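Local coordinates for protein 4-hydroxy-tetrahydrodipicolinate synthase (Methanocaldococcus jannaschii DSM 2661, PDB 2YXG) that probably catalyses the condensation of pyruvate with aspartate-beta-semialdehyde to 4-hydroxy-tetrahydrodipicolinate, a step of lysine biosynthesis through the diaminopimelate pathway, at residues A8-F13 with R259-L264; D21-N26 with E60-V65; N28-N33 with I207-F212; L127-Y132 with S155-V160. All blocks are in the same frame, centred on the assembly; numbering follows the deposited sequence.

Contact 1: residues A8-F13 with R259-L264; sequences AIITPF and RPAGEL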
loop_
_atom_site.group_PDB
_atom_site.type_symbol
_atom_site.label_atom_id
_atom_site.label_comp_id
_atom_site.label_asym_id
_atom_site.label_seq_id
_atom_site.Cartn_x
_atom_site.Cartn_y
_atom_site.Cartn_z
ATOM N N ALA A 8 -1.061 23.318 -15.498
ATOM C CA ALA A 8 -1.563 22.285 -16.384
ATOM C C ALA A 8 -2.968 22.720 -16.693
ATOM O O ALA A 8 -3.878 22.649 -15.837
ATOM C CB ALA A 8 -1.512 20.895 -15.702
ATOM N N ILE A 9 -3.132 23.291 -17.880
ATOM C CA ILE A 9 -4.387 23.948 -18.185
ATOM C C ILE A 9 -5.491 22.970 -18.467
ATOM O O ILE A 9 -5.254 21.863 -19.020
ATOM C CB ILE A 9 -4.305 24.972 -19.333
ATOM C CG1 ILE A 9 -3.837 24.311 -20.640
ATOM C CG2 ILE A 9 -3.477 26.202 -18.854
ATOM C CD1 ILE A 9 -4.253 25.076 -21.913
ATOM N N ILE A 10 -6.697 23.347 -18.043
ATOM C CA ILE A 10 -7.837 22.588 -18.435
ATOM C C ILE A 10 -8.139 22.808 -19.904
ATOM O O ILE A 10 -7.706 23.797 -20.518
ATOM C CB ILE A 10 -9.073 22.938 -17.599
ATOM C CG1 ILE A 10 -9.494 24.410 -17.872
ATOM C CG2 ILE A 10 -8.774 22.633 -16.128
ATOM C CD1 ILE A 10 -10.986 24.639 -17.859
ATOM N N THR A 11 -8.872 21.859 -20.471
ATOM C CA THR A 11 -9.492 22.054 -21.785
ATOM C C THR A 11 -10.985 22.419 -21.526
ATOM O O THR A 11 -11.771 21.569 -21.159
ATOM C CB THR A 11 -9.343 20.767 -22.685
ATOM O OG1 THR A 11 -7.961 20.396 -22.801
ATOM C CG2 THR A 11 -9.905 20.984 -24.093
ATOM N N PRO A 12 -11.372 23.676 -21.738
ATOM C CA PRO A 12 -12.789 24.041 -21.526
ATOM C C PRO A 12 -13.637 23.590 -22.712
ATOM O O PRO A 12 -13.154 23.602 -23.841
ATOM C CB PRO A 12 -12.758 25.568 -21.425
ATOM C CG PRO A 12 -11.425 26.000 -21.986
ATOM C CD PRO A 12 -10.562 24.810 -22.226
ATOM N N PHE A 13 -14.866 23.142 -22.435
ATOM C CA PHE A 13 -15.812 22.695 -23.420
ATOM C C PHE A 13 -17.071 23.624 -23.428
ATOM O O PHE A 13 -17.514 24.121 -22.373
ATOM C CB PHE A 13 -16.242 21.224 -23.156
ATOM C CG PHE A 13 -15.090 20.210 -23.105
ATOM C CD1 PHE A 13 -14.187 20.068 -24.186
ATOM C CD2 PHE A 13 -14.925 19.367 -21.963
ATOM C CE1 PHE A 13 -13.121 19.130 -24.134
ATOM C CE2 PHE A 13 -13.856 18.414 -21.883
ATOM C CZ PHE A 13 -12.932 18.299 -22.965
ATOM N N ARG A 259 -15.347 31.418 -14.896
ATOM C CA ARG A 259 -14.255 31.401 -15.879
ATOM C C ARG A 259 -14.541 30.254 -16.865
ATOM O O ARG A 259 -15.295 29.341 -16.534
ATOM C CB ARG A 259 -12.884 31.246 -15.202
ATOM C CG ARG A 259 -12.516 32.364 -14.184
ATOM C CD ARG A 259 -10.980 32.656 -14.061
ATOM N NE ARG A 259 -10.604 33.940 -14.722
ATOM C CZ ARG A 259 -10.141 34.092 -15.981
ATOM N NH1 ARG A 259 -9.941 33.050 -16.810
ATOM N NH2 ARG A 259 -9.878 35.326 -16.423
ATOM N N PRO A 260 -13.984 30.308 -18.089
ATOM C CA PRO A 260 -14.310 29.207 -19.003
ATOM C C PRO A 260 -13.818 27.867 -18.471
ATOM O O PRO A 260 -12.672 27.768 -18.045
ATOM C CB PRO A 260 -13.568 29.578 -20.307
ATOM C CG PRO A 260 -13.271 31.048 -20.191
ATOM C CD PRO A 260 -13.097 31.315 -18.719
ATOM N N ALA A 261 -14.709 26.872 -18.468
ATOM C CA ALA A 261 -14.413 25.469 -18.152
ATOM C C ALA A 261 -15.479 24.552 -18.787
ATOM O O ALA A 261 -15.171 23.671 -19.588
ATOM C CB ALA A 261 -14.316 25.259 -16.606
ATOM N N GLY A 262 -16.742 24.786 -18.460
ATOM C CA GLY A 262 -17.822 23.883 -18.831
ATOM C C GLY A 262 -17.765 22.461 -18.225
ATOM O O GLY A 262 -17.279 22.243 -17.096
ATOM N N GLU A 263 -18.285 21.499 -18.986
ATOM C CA GLU A 263 -18.567 20.171 -18.463
ATOM C C GLU A 263 -17.318 19.293 -18.487
ATOM O O GLU A 263 -16.355 19.561 -19.240
ATOM C CB GLU A 263 -19.642 19.471 -19.306
ATOM C CG GLU A 263 -20.907 20.327 -19.669
ATOM C CD GLU A 263 -21.717 20.876 -18.465
ATOM O OE1 GLU A 263 -21.889 20.125 -17.454
ATOM O OE2 GLU A 263 -22.199 22.061 -18.565
ATOM N N LEU A 264 -17.368 18.214 -17.704
ATOM C CA LEU A 264 -16.395 17.159 -17.780
ATOM C C LEU A 264 -16.893 16.077 -18.709
ATOM O O LEU A 264 -18.105 15.877 -18.878
ATOM C CB LEU A 264 -16.117 16.600 -16.376
ATOM C CG LEU A 264 -15.510 17.653 -15.427
ATOM C CD1 LEU A 264 -16.198 17.616 -14.024
ATOM C CD2 LEU A 264 -14.006 17.541 -15.356
HETATM O O HOH W 1 -19.530 22.457 -21.614
#
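Phe-13 and Ala-261 join two loops of the TIM barrel: the one that leaves strand 4-7, and the one that follows helix 248-256, far on in the sequence. Among the polar contacts, Phe-13 N donates to Ala-261 O at 2.9 Å, with 156° at the hydrogen and the donor 37° above the carbonyl plane. The same oxygen receives a CA-H...O contact from Pro-12 CA at 3.1 Å. In the opposite sense, Gly-262 CA faces Phe-13 O at 3.6 Å. Gly-262 has a positive phi, and a side chain here would run into that carbonyl, so glycine suits the place on both counts. A water accepts from Glu-263 N at 3.1 Å and gives a weak bond to Phe-13 O.

The apolar part is small but largely buried. Ile-10 CD1 lies 3.5 Å from Ala-261 CA and also touches its CB. The side chain of Ile-10 also comes close to that of Thr-44, predicted to bind pyruvate. Pro-12 CB meets Pro-260 CB at 4.2 Å.

The ring of Phe-13 packs against carbonyls. Thr-11 O sits 3.7 Å above the ring plane, over its centre. Lys-251 NZ, from helix 248-256, bonds to this oxygen and to Glu-263 O, and so ties the two loops together from a third element. Glu-263 O itself lies in plane at the ring edge, 3.1 Å from Phe-13 CD2.

Contact 2: residues D21-N26 with E60-V65; sequences DGLEEN and EKVVDV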
loop_
_atom_site.group_PDB
_atom_site.type_symbol
_atom_site.label_atom_id
_atom_site.label_comp_id
_atom_site.label_asym_id
_atom_site.label_seq_id
_atom_site.Cartn_x
_atom_site.Cartn_y
_atom_site.Cartn_z
ATOM N N ASP A 21 -12.240 30.027 -27.688
ATOM C CA ASP A 21 -12.253 31.370 -27.142
ATOM C C ASP A 21 -12.003 31.322 -25.624
ATOM O O ASP A 21 -11.234 32.135 -25.070
ATOM C CB ASP A 21 -13.580 32.080 -27.497
ATOM C CG ASP A 21 -13.815 32.186 -29.051
ATOM O OD1 ASP A 21 -12.830 32.272 -29.828
ATOM O OD2 ASP A 21 -14.989 32.164 -29.515
ATOM N N GLY A 22 -12.613 30.347 -24.960
ATOM C CA GLY A 22 -12.439 30.237 -23.517
ATOM C C GLY A 22 -11.013 29.894 -23.194
ATOM O O GLY A 22 -10.417 30.473 -22.272
ATOM N N LEU A 23 -10.471 28.978 -24.002
ATOM C CA LEU A 23 -9.086 28.563 -23.942
ATOM C C LEU A 23 -8.111 29.756 -24.071
ATOM O O LEU A 23 -7.208 29.943 -23.244
ATOM C CB LEU A 23 -8.821 27.481 -25.002
ATOM C CG LEU A 23 -7.487 26.738 -25.068
ATOM C CD1 LEU A 23 -7.267 25.819 -23.822
ATOM C CD2 LEU A 23 -7.458 25.905 -26.313
ATOM N N GLU A 24 -8.325 30.587 -25.082
ATOM C CA GLU A 24 -7.522 31.802 -25.278
ATOM C C GLU A 24 -7.518 32.723 -24.064
ATOM O O GLU A 24 -6.458 33.174 -23.593
ATOM C CB GLU A 24 -8.086 32.589 -26.465
ATOM C CG GLU A 24 -7.279 33.820 -26.830
ATOM C CD GLU A 24 -7.651 34.363 -28.216
ATOM O OE1 GLU A 24 -8.829 34.202 -28.649
ATOM O OE2 GLU A 24 -6.767 34.931 -28.871
ATOM N N GLU A 25 -8.731 33.008 -23.590
ATOM C CA GLU A 25 -8.969 33.819 -22.440
ATOM C C GLU A 25 -8.293 33.232 -21.194
ATOM O O GLU A 25 -7.677 33.972 -20.403
ATOM C CB GLU A 25 -10.486 34.021 -22.287
ATOM C CG GLU A 25 -10.998 33.964 -20.866
ATOM C CD GLU A 25 -12.440 34.483 -20.677
ATOM O OE1 GLU A 25 -13.304 34.375 -21.608
ATOM O OE2 GLU A 25 -12.685 34.995 -19.554
ATOM N N ASN A 26 -8.344 31.903 -21.030
ATOM C CA ASN A 26 -7.599 31.280 -19.886
ATOM C C ASN A 26 -6.098 31.478 -20.029
ATOM O O ASN A 26 -5.408 31.855 -19.093
ATOM C CB ASN A 26 -7.893 29.791 -19.732
ATOM C CG ASN A 26 -9.243 29.521 -19.219
ATOM O OD1 ASN A 26 -9.864 30.380 -18.636
ATOM N ND2 ASN A 26 -9.726 28.291 -19.431
ATOM N N GLU A 60 -2.139 23.327 -30.978
ATOM C CA GLU A 60 -2.069 24.358 -32.017
ATOM C C GLU A 60 -2.618 25.672 -31.482
ATOM O O GLU A 60 -1.969 26.718 -31.604
ATOM C CB GLU A 60 -2.904 23.899 -33.221
ATOM C CG GLU A 60 -2.351 24.348 -34.590
ATOM C CD GLU A 60 -3.440 24.640 -35.637
ATOM O OE1 GLU A 60 -4.650 24.781 -35.277
ATOM O OE2 GLU A 60 -3.087 24.740 -36.832
ATOM N N LYS A 61 -3.808 25.634 -30.864
ATOM C CA LYS A 61 -4.387 26.880 -30.355
ATOM C C LYS A 61 -3.475 27.491 -29.266
ATOM O O LYS A 61 -3.201 28.718 -29.239
ATOM C CB LYS A 61 -5.812 26.665 -29.877
ATOM C CG LYS A 61 -6.479 27.931 -29.284
ATOM C CD LYS A 61 -7.077 28.820 -30.426
ATOM C CE LYS A 61 -7.413 30.242 -29.928
ATOM N NZ LYS A 61 -8.126 31.037 -30.974
ATOM N N VAL A 62 -2.926 26.621 -28.414
ATOM C CA VAL A 62 -2.068 27.109 -27.322
ATOM C C VAL A 62 -0.759 27.785 -27.841
ATOM O O VAL A 62 -0.375 28.883 -27.379
ATOM C CB VAL A 62 -1.761 25.977 -26.304
ATOM C CG1 VAL A 62 -0.828 26.485 -25.204
ATOM C CG2 VAL A 62 -3.083 25.506 -25.671
ATOM N N VAL A 63 -0.073 27.097 -28.749
ATOM C CA VAL A 63 1.137 27.663 -29.404
ATOM C C VAL A 63 0.836 29.049 -29.994
ATOM O O VAL A 63 1.553 30.002 -29.689
ATOM C CB VAL A 63 1.708 26.720 -30.489
ATOM C CG1 VAL A 63 2.759 27.431 -31.388
ATOM C CG2 VAL A 63 2.297 25.493 -29.863
ATOM N N ASP A 64 -0.255 29.139 -30.765
ATOM C CA ASP A 64 -0.636 30.351 -31.514
ATOM C C ASP A 64 -0.976 31.519 -30.554
ATOM O O ASP A 64 -0.529 32.671 -30.742
ATOM C CB ASP A 64 -1.836 30.054 -32.476
ATOM C CG ASP A 64 -1.471 29.077 -33.702
ATOM O OD1 ASP A 64 -0.319 28.578 -33.884
ATOM O OD2 ASP A 64 -2.386 28.803 -34.539
ATOM N N VAL A 65 -1.795 31.232 -29.533
ATOM C CA VAL A 65 -2.207 32.257 -28.622
ATOM C C VAL A 65 -1.016 32.682 -27.807
ATOM O O VAL A 65 -0.769 33.876 -27.633
ATOM C CB VAL A 65 -3.295 31.762 -27.640
ATOM C CG1 VAL A 65 -3.459 32.797 -26.457
ATOM C CG2 VAL A 65 -4.609 31.462 -28.384
HETATM O O HOH W 2 -10.255 32.293 -30.196
#
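The carboxylate of Glu-24, the flat group that reaches the partner helix, is divided between a charged and an apolar neighbour. OE1 looks to Lys-61 NZ at 4.0 Å, a long salt bridge, and OE2 lies 4.1 Å from Val-65 CG2. This is helix-helix packing on the outer layer of the TIM barrel: helix 20-32 follows the first barrel strand and helix 52-66 the second. The axes of the two short segments come within 10.1 Å and cross at -44°.

Beneath the carboxylate, the stem of Glu-24 lies across the branches of Val-65, with CG 3.9 Å from Val-65 CG2 and nearly as close to CG1. CG of Glu-24 is anti to the backbone N (chi1 -176°), which sets it beside Val-65.

Toward the barrel the contact becomes apolar. Leu-23 CD2 touches Lys-61 CG at 3.7 Å, the two side chains sliding past each other in opposite directions, and a looser touch reaches Val-62. Leu-23 also packs on Ile-9 and Pro-12, while Val-62 rests on strands 37-40 and 71-75, so these two residues link the helix pair to the layer below. Lys-61 thus lends its methylenes to the apolar side and its ammonium to Glu-24, and through a water to Asp-21.

The long ion pair is bridged by that water. It donates to Asp-21 OD1 at 2.6 Å and to Glu-24 OE1 at 2.8 Å, and accepts from Lys-61 NZ at 2.6 Å.

Contact 3: residues N28-N33 with I207-F212; sequences NFLIEN and IVPKEF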
loop_
_atom_site.group_PDB
_atom_site.type_symbol
_atom_site.label_atom_id
_atom_site.label_comp_id
_atom_site.label_asym_id
_atom_site.label_seq_id
_atom_site.Cartn_x
_atom_site.Cartn_y
_atom_site.Cartn_z
ATOM N N ASN A 28 -4.352 33.838 -21.683
ATOM C CA ASN A 28 -3.955 35.233 -21.365
ATOM C C ASN A 28 -4.098 35.584 -19.899
ATOM O O ASN A 28 -3.254 36.311 -19.359
ATOM C CB ASN A 28 -4.786 36.214 -22.204
ATOM C CG ASN A 28 -4.383 36.205 -23.628
ATOM O OD1 ASN A 28 -5.232 36.264 -24.524
ATOM N ND2 ASN A 28 -3.065 36.127 -23.872
ATOM N N PHE A 29 -5.152 35.087 -19.244
ATOM C CA PHE A 29 -5.252 35.229 -17.792
ATOM C C PHE A 29 -3.996 34.717 -17.042
ATOM O O PHE A 29 -3.484 35.372 -16.163
ATOM C CB PHE A 29 -6.502 34.545 -17.246
ATOM C CG PHE A 29 -6.594 34.544 -15.739
ATOM C CD1 PHE A 29 -6.782 35.738 -15.024
ATOM C CD2 PHE A 29 -6.542 33.350 -15.029
ATOM C CE1 PHE A 29 -6.922 35.739 -13.568
ATOM C CE2 PHE A 29 -6.684 33.322 -13.614
ATOM C CZ PHE A 29 -6.869 34.526 -12.883
ATOM N N LEU A 30 -3.501 33.549 -17.406
ATOM C CA LEU A 30 -2.353 32.978 -16.704
ATOM C C LEU A 30 -1.067 33.728 -17.050
ATOM O O LEU A 30 -0.215 33.985 -16.182
ATOM C CB LEU A 30 -2.237 31.528 -17.090
ATOM C CG LEU A 30 -3.518 30.720 -16.813
ATOM C CD1 LEU A 30 -3.488 29.308 -17.487
ATOM C CD2 LEU A 30 -3.826 30.605 -15.274
ATOM N N ILE A 31 -0.921 34.068 -18.327
ATOM C CA ILE A 31 0.251 34.864 -18.765
ATOM C C ILE A 31 0.279 36.218 -18.053
ATOM O O ILE A 31 1.336 36.587 -17.561
ATOM C CB ILE A 31 0.366 35.010 -20.318
ATOM C CG1 ILE A 31 0.451 33.622 -21.000
ATOM C CG2 ILE A 31 1.579 35.983 -20.717
ATOM C CD1 ILE A 31 0.518 33.659 -22.555
ATOM N N GLU A 32 -0.868 36.904 -17.983
ATOM C CA GLU A 32 -1.000 38.218 -17.295
ATOM C C GLU A 32 -0.433 38.058 -15.887
ATOM O O GLU A 32 0.212 38.948 -15.335
ATOM C CB GLU A 32 -2.496 38.704 -17.140
ATOM C CG GLU A 32 -3.386 39.025 -18.431
ATOM C CD GLU A 32 -4.995 39.041 -18.199
ATOM O OE1 GLU A 32 -5.491 39.250 -17.053
ATOM O OE2 GLU A 32 -5.775 38.837 -19.190
ATOM N N ASN A 33 -0.693 36.894 -15.297
ATOM C CA ASN A 33 -0.388 36.701 -13.902
ATOM C C ASN A 33 0.990 36.132 -13.621
ATOM O O ASN A 33 1.290 35.739 -12.479
ATOM C CB ASN A 33 -1.539 35.965 -13.216
ATOM C CG ASN A 33 -2.738 36.889 -13.028
ATOM O OD1 ASN A 33 -3.735 36.859 -13.784
ATOM N ND2 ASN A 33 -2.609 37.774 -12.064
ATOM N N ILE A 207 -6.273 28.660 -10.850
ATOM C CA ILE A 207 -7.256 29.340 -10.004
ATOM C C ILE A 207 -6.584 30.592 -9.406
ATOM O O ILE A 207 -7.149 31.697 -9.410
ATOM C CB ILE A 207 -7.727 28.403 -8.785
ATOM C CG1 ILE A 207 -8.469 27.161 -9.254
ATOM C CG2 ILE A 207 -8.642 29.147 -7.783
ATOM C CD1 ILE A 207 -9.488 27.525 -10.347
ATOM N N VAL A 208 -5.383 30.390 -8.863
ATOM C CA VAL A 208 -4.648 31.467 -8.191
ATOM C C VAL A 208 -3.247 31.602 -8.770
ATOM O O VAL A 208 -2.268 31.429 -8.037
ATOM C CB VAL A 208 -4.596 31.257 -6.655
ATOM C CG1 VAL A 208 -5.973 31.630 -6.039
ATOM C CG2 VAL A 208 -4.230 29.841 -6.321
ATOM N N PRO A 209 -3.152 31.905 -10.096
ATOM C CA PRO A 209 -1.800 31.994 -10.746
ATOM C C PRO A 209 -0.859 32.997 -10.069
ATOM O O PRO A 209 0.300 32.701 -9.869
ATOM C CB PRO A 209 -2.105 32.453 -12.189
ATOM C CG PRO A 209 -3.549 32.870 -12.199
ATOM C CD PRO A 209 -4.248 32.206 -11.039
ATOM N N LYS A 210 -1.365 34.160 -9.675
ATOM C CA LYS A 210 -0.461 35.188 -9.165
ATOM C C LYS A 210 0.154 34.805 -7.814
ATOM O O LYS A 210 1.351 35.001 -7.567
ATOM C CB LYS A 210 -1.159 36.554 -9.112
ATOM C CG LYS A 210 -0.270 37.689 -8.661
ATOM C CD LYS A 210 -0.994 39.052 -8.854
ATOM C CE LYS A 210 -0.429 40.186 -7.946
ATOM N NZ LYS A 210 -1.448 41.302 -7.805
ATOM N N GLU A 211 -0.675 34.206 -6.968
ATOM C CA GLU A 211 -0.257 33.762 -5.659
ATOM C C GLU A 211 0.744 32.606 -5.722
ATOM O O GLU A 211 1.789 32.622 -5.046
ATOM C CB GLU A 211 -1.501 33.394 -4.858
ATOM C CG GLU A 211 -2.478 34.572 -4.623
ATOM C CD GLU A 211 -3.462 34.849 -5.783
ATOM O OE1 GLU A 211 -3.307 34.365 -6.946
ATOM O OE2 GLU A 211 -4.414 35.619 -5.534
ATOM N N PHE A 212 0.436 31.605 -6.541
ATOM C CA PHE A 212 1.364 30.505 -6.726
ATOM C C PHE A 212 2.723 30.931 -7.302
ATOM O O PHE A 212 3.724 30.558 -6.766
ATOM C CB PHE A 212 0.735 29.378 -7.565
ATOM C CG PHE A 212 0.953 28.014 -6.964
ATOM C CD1 PHE A 212 0.552 27.762 -5.639
ATOM C CD2 PHE A 212 1.602 27.012 -7.677
ATOM C CE1 PHE A 212 0.778 26.531 -5.036
ATOM C CE2 PHE A 212 1.835 25.754 -7.071
ATOM C CZ PHE A 212 1.414 25.531 -5.755
#
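Phe-29, Leu-30 and Asn-33, at the C-terminal end of helix 20-32, receive the ring of Pro-209 from the first turn of helix 209-221. In the TIM barrel these are the helices that follow the first and the last strand, so the contact lies at the seam where the ring of helices closes.

Most of the carbon contacts converge on the proline. Phe-29 CE2 is 3.5 Å from Pro-209 CG and 3.7 Å from its CD, the two side chains crossing at about a right angle. Leu-30 CD2 reaches Pro-209 CG at 3.8 Å, and Asn-33 CB meets Pro-209 CB at 3.7 Å. Beyond this, Asn-33 CB approaches Lys-210 CB at 4.2 Å, at the outer margin of the contact.

The phenylalanine also has polar company: Arg-259 makes a cation-pi contact with its ring. An alanine in place of Phe-29 would probably open a gap beside Pro-209 CG and CD and leave the Arg-259 guanidinium without its aromatic mate.

Backbone bonding is confined to each side. Val-208 holds the N-cap position, and its O accepts from Phe-212 N at 3.1 Å. At the ring edge of Phe-29, near its plane, CZ lies 4.5 Å from Ile-207 O.

Contact 4: residues L127-Y132 with S155-V160; sequences LPIVLY and SNISAV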
loop_
_atom_site.group_PDB
_atom_site.type_symbol
_atom_site.label_atom_id
_atom_site.label_comp_id
_atom_site.label_asym_id
_atom_site.label_seq_id
_atom_site.Cartn_x
_atom_site.Cartn_y
_atom_site.Cartn_z
ATOM N N LEU A 127 13.174 18.741 -29.304
ATOM C CA LEU A 127 12.634 19.434 -28.113
ATOM C C LEU A 127 13.130 18.885 -26.768
ATOM O O LEU A 127 13.389 17.700 -26.640
ATOM C CB LEU A 127 11.095 19.397 -28.135
ATOM C CG LEU A 127 10.453 20.054 -29.341
ATOM C CD1 LEU A 127 8.945 20.240 -29.091
ATOM C CD2 LEU A 127 11.171 21.409 -29.606
ATOM N N PRO A 128 13.242 19.753 -25.762
ATOM C CA PRO A 128 13.439 19.242 -24.398
ATOM C C PRO A 128 12.231 18.396 -23.993
ATOM O O PRO A 128 11.104 18.651 -24.439
ATOM C CB PRO A 128 13.496 20.502 -23.538
ATOM C CG PRO A 128 13.765 21.682 -24.491
ATOM C CD PRO A 128 13.188 21.229 -25.819
ATOM N N ILE A 129 12.483 17.391 -23.179
ATOM C CA ILE A 129 11.420 16.480 -22.737
ATOM C C ILE A 129 11.293 16.495 -21.221
ATOM O O ILE A 129 12.282 16.301 -20.521
ATOM C CB ILE A 129 11.734 15.023 -23.177
ATOM C CG1 ILE A 129 11.652 14.926 -24.705
ATOM C CG2 ILE A 129 10.780 13.980 -22.411
ATOM C CD1 ILE A 129 12.451 13.848 -25.246
ATOM N N VAL A 130 10.079 16.739 -20.732
ATOM C CA VAL A 130 9.749 16.550 -19.322
ATOM C C VAL A 130 9.099 15.163 -19.105
ATOM O O VAL A 130 7.994 14.867 -19.601
ATOM C CB VAL A 130 8.834 17.708 -18.835
ATOM C CG1 VAL A 130 8.604 17.654 -17.303
ATOM C CG2 VAL A 130 9.448 19.063 -19.212
ATOM N N LEU A 131 9.791 14.329 -18.361
ATOM C CA LEU A 131 9.269 13.035 -17.962
ATOM C C LEU A 131 8.229 13.227 -16.853
ATOM O O LEU A 131 8.467 13.994 -15.945
ATOM C CB LEU A 131 10.395 12.143 -17.453
ATOM C CG LEU A 131 11.545 11.803 -18.451
ATOM C CD1 LEU A 131 12.597 10.921 -17.800
ATOM C CD2 LEU A 131 11.018 11.116 -19.672
ATOM N N TYR A 132 7.065 12.594 -16.945
ATOM C CA TYR A 132 6.056 12.751 -15.877
ATOM C C TYR A 132 5.832 11.400 -15.182
ATOM O O TYR A 132 5.449 10.423 -15.820
ATOM C CB TYR A 132 4.771 13.292 -16.470
ATOM C CG TYR A 132 3.595 13.433 -15.517
ATOM C CD1 TYR A 132 3.780 13.548 -14.124
ATOM C CD2 TYR A 132 2.296 13.508 -16.015
ATOM C CE1 TYR A 132 2.706 13.670 -13.265
ATOM C CE2 TYR A 132 1.210 13.665 -15.163
ATOM C CZ TYR A 132 1.421 13.746 -13.795
ATOM O OH TYR A 132 0.351 13.918 -12.938
ATOM N N SER A 155 20.581 14.069 -24.488
ATOM C CA SER A 155 20.700 15.447 -24.014
ATOM C C SER A 155 19.351 16.169 -23.922
ATOM O O SER A 155 19.242 17.169 -23.206
ATOM C CB SER A 155 21.612 16.252 -24.906
ATOM O OG SER A 155 21.066 16.251 -26.214
ATOM N N ASN A 156 18.333 15.700 -24.647
ATOM C CA ASN A 156 17.028 16.411 -24.586
ATOM C C ASN A 156 16.098 15.910 -23.464
ATOM O O ASN A 156 14.975 16.350 -23.365
ATOM C CB ASN A 156 16.299 16.477 -25.934
ATOM C CG ASN A 156 16.064 15.105 -26.568
ATOM O OD1 ASN A 156 16.743 14.128 -26.259
ATOM N ND2 ASN A 156 15.127 15.043 -27.508
ATOM N N ILE A 157 16.560 14.940 -22.675
ATOM C CA ILE A 157 15.858 14.537 -21.465
ATOM C C ILE A 157 16.211 15.542 -20.355
ATOM O O ILE A 157 17.273 15.485 -19.718
ATOM C CB ILE A 157 16.182 13.112 -21.038
ATOM C CG1 ILE A 157 15.768 12.158 -22.151
ATOM C CG2 ILE A 157 15.442 12.749 -19.680
ATOM C CD1 ILE A 157 14.342 11.714 -22.056
ATOM N N SER A 158 15.274 16.441 -20.118
ATOM C CA SER A 158 15.620 17.683 -19.461
ATOM C C SER A 158 15.073 17.808 -18.034
ATOM O O SER A 158 15.802 18.244 -17.135
ATOM C CB SER A 158 15.199 18.855 -20.318
ATOM O OG SER A 158 15.233 20.018 -19.511
ATOM N N ALA A 159 13.824 17.384 -17.813
ATOM C CA ALA A 159 13.230 17.484 -16.499
ATOM C C ALA A 159 12.397 16.257 -16.159
ATOM O O ALA A 159 12.093 15.412 -17.046
ATOM C CB ALA A 159 12.417 18.771 -16.397
ATOM N N VAL A 160 12.109 16.119 -14.861
ATOM C CA VAL A 160 11.004 15.274 -14.374
ATOM C C VAL A 160 9.927 16.092 -13.577
ATOM O O VAL A 160 10.251 16.792 -12.605
ATOM C CB VAL A 160 11.564 14.167 -13.429
ATOM C CG1 VAL A 160 10.602 12.958 -13.346
ATOM C CG2 VAL A 160 12.926 13.739 -13.899
#
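Two neighbouring parallel strands of the TIM barrel, 129-133 and 157-162, pair here with a beta bulge; the chain between them passes through helix 144-153, a beta-alpha-beta crossover. Ile-129 N donates to Asn-156 O at 2.7 Å; the bond is short but bent, 139° at the hydrogen. The bulge follows: Ile-129 O accepts from both Ser-158 N at 3.0 Å and Ala-159 N at 3.3 Å, so one carbonyl serves two successive amides and the register moves by one residue. Leu-131 N to Ala-159 O, 2.9 Å, resumes the pairing.

At the strand entrance CG of Asn-156 stands between the backbone N and the carbonyl carbon (chi1 56°), and ND2 donates to Leu-127 O at 3.3 Å. Its other acceptor is Ala-122 O of helix 111-124. Putting an alanine in place of Asn-156 would probably leave the carbonyls of Leu-127 and Ala-122 without this shared donor and weaken the tie between helix and strand start.

The two faces differ. Ile-129, Leu-131, Ile-157 and Val-160 point to the helices, with Leu-131 CD1 3.9 Å from Ile-157 CG2 and the two side chains crossing at about a right angle. Val-130 CG1 meets Ala-159 CB at 4.1 Å on the inner face, near Ile-201 and Lys-161.

Tyr-132, the predicted proton donor/acceptor, directly follows this pairing, and Lys-161, the predicted Schiff-base lysine, follows Val-160. The backbone bonds therefore probably help set the two residues, which form a cation-pi pair, in mutual position.

Overall arrangement
Contacts 1 and 4 are mostly buried, contacts 2 and 3 only partly. Contact 4 is strand pairing, rich in backbone hydrogen bonds; contact 1 joins loops through a single direct backbone bond and carbonyl-ring packing. Contacts 2 and 3 share helix 20-32 but differ: a water-bridged ion pair in one, a proline packed against carbon atoms in the other. Contacts 1, 2 and 3 form one cluster: Asn-26 ND2 probably hydrogen-bonds Pro-260 O, and Ile-9 packs on Leu-30. Contact 4 stands apart, its centre about 26 Å from that of contact 1 and across the chain's centre. Along the chain, contact 1 encloses the other three, while the segments of contacts 2 and 3 alternate.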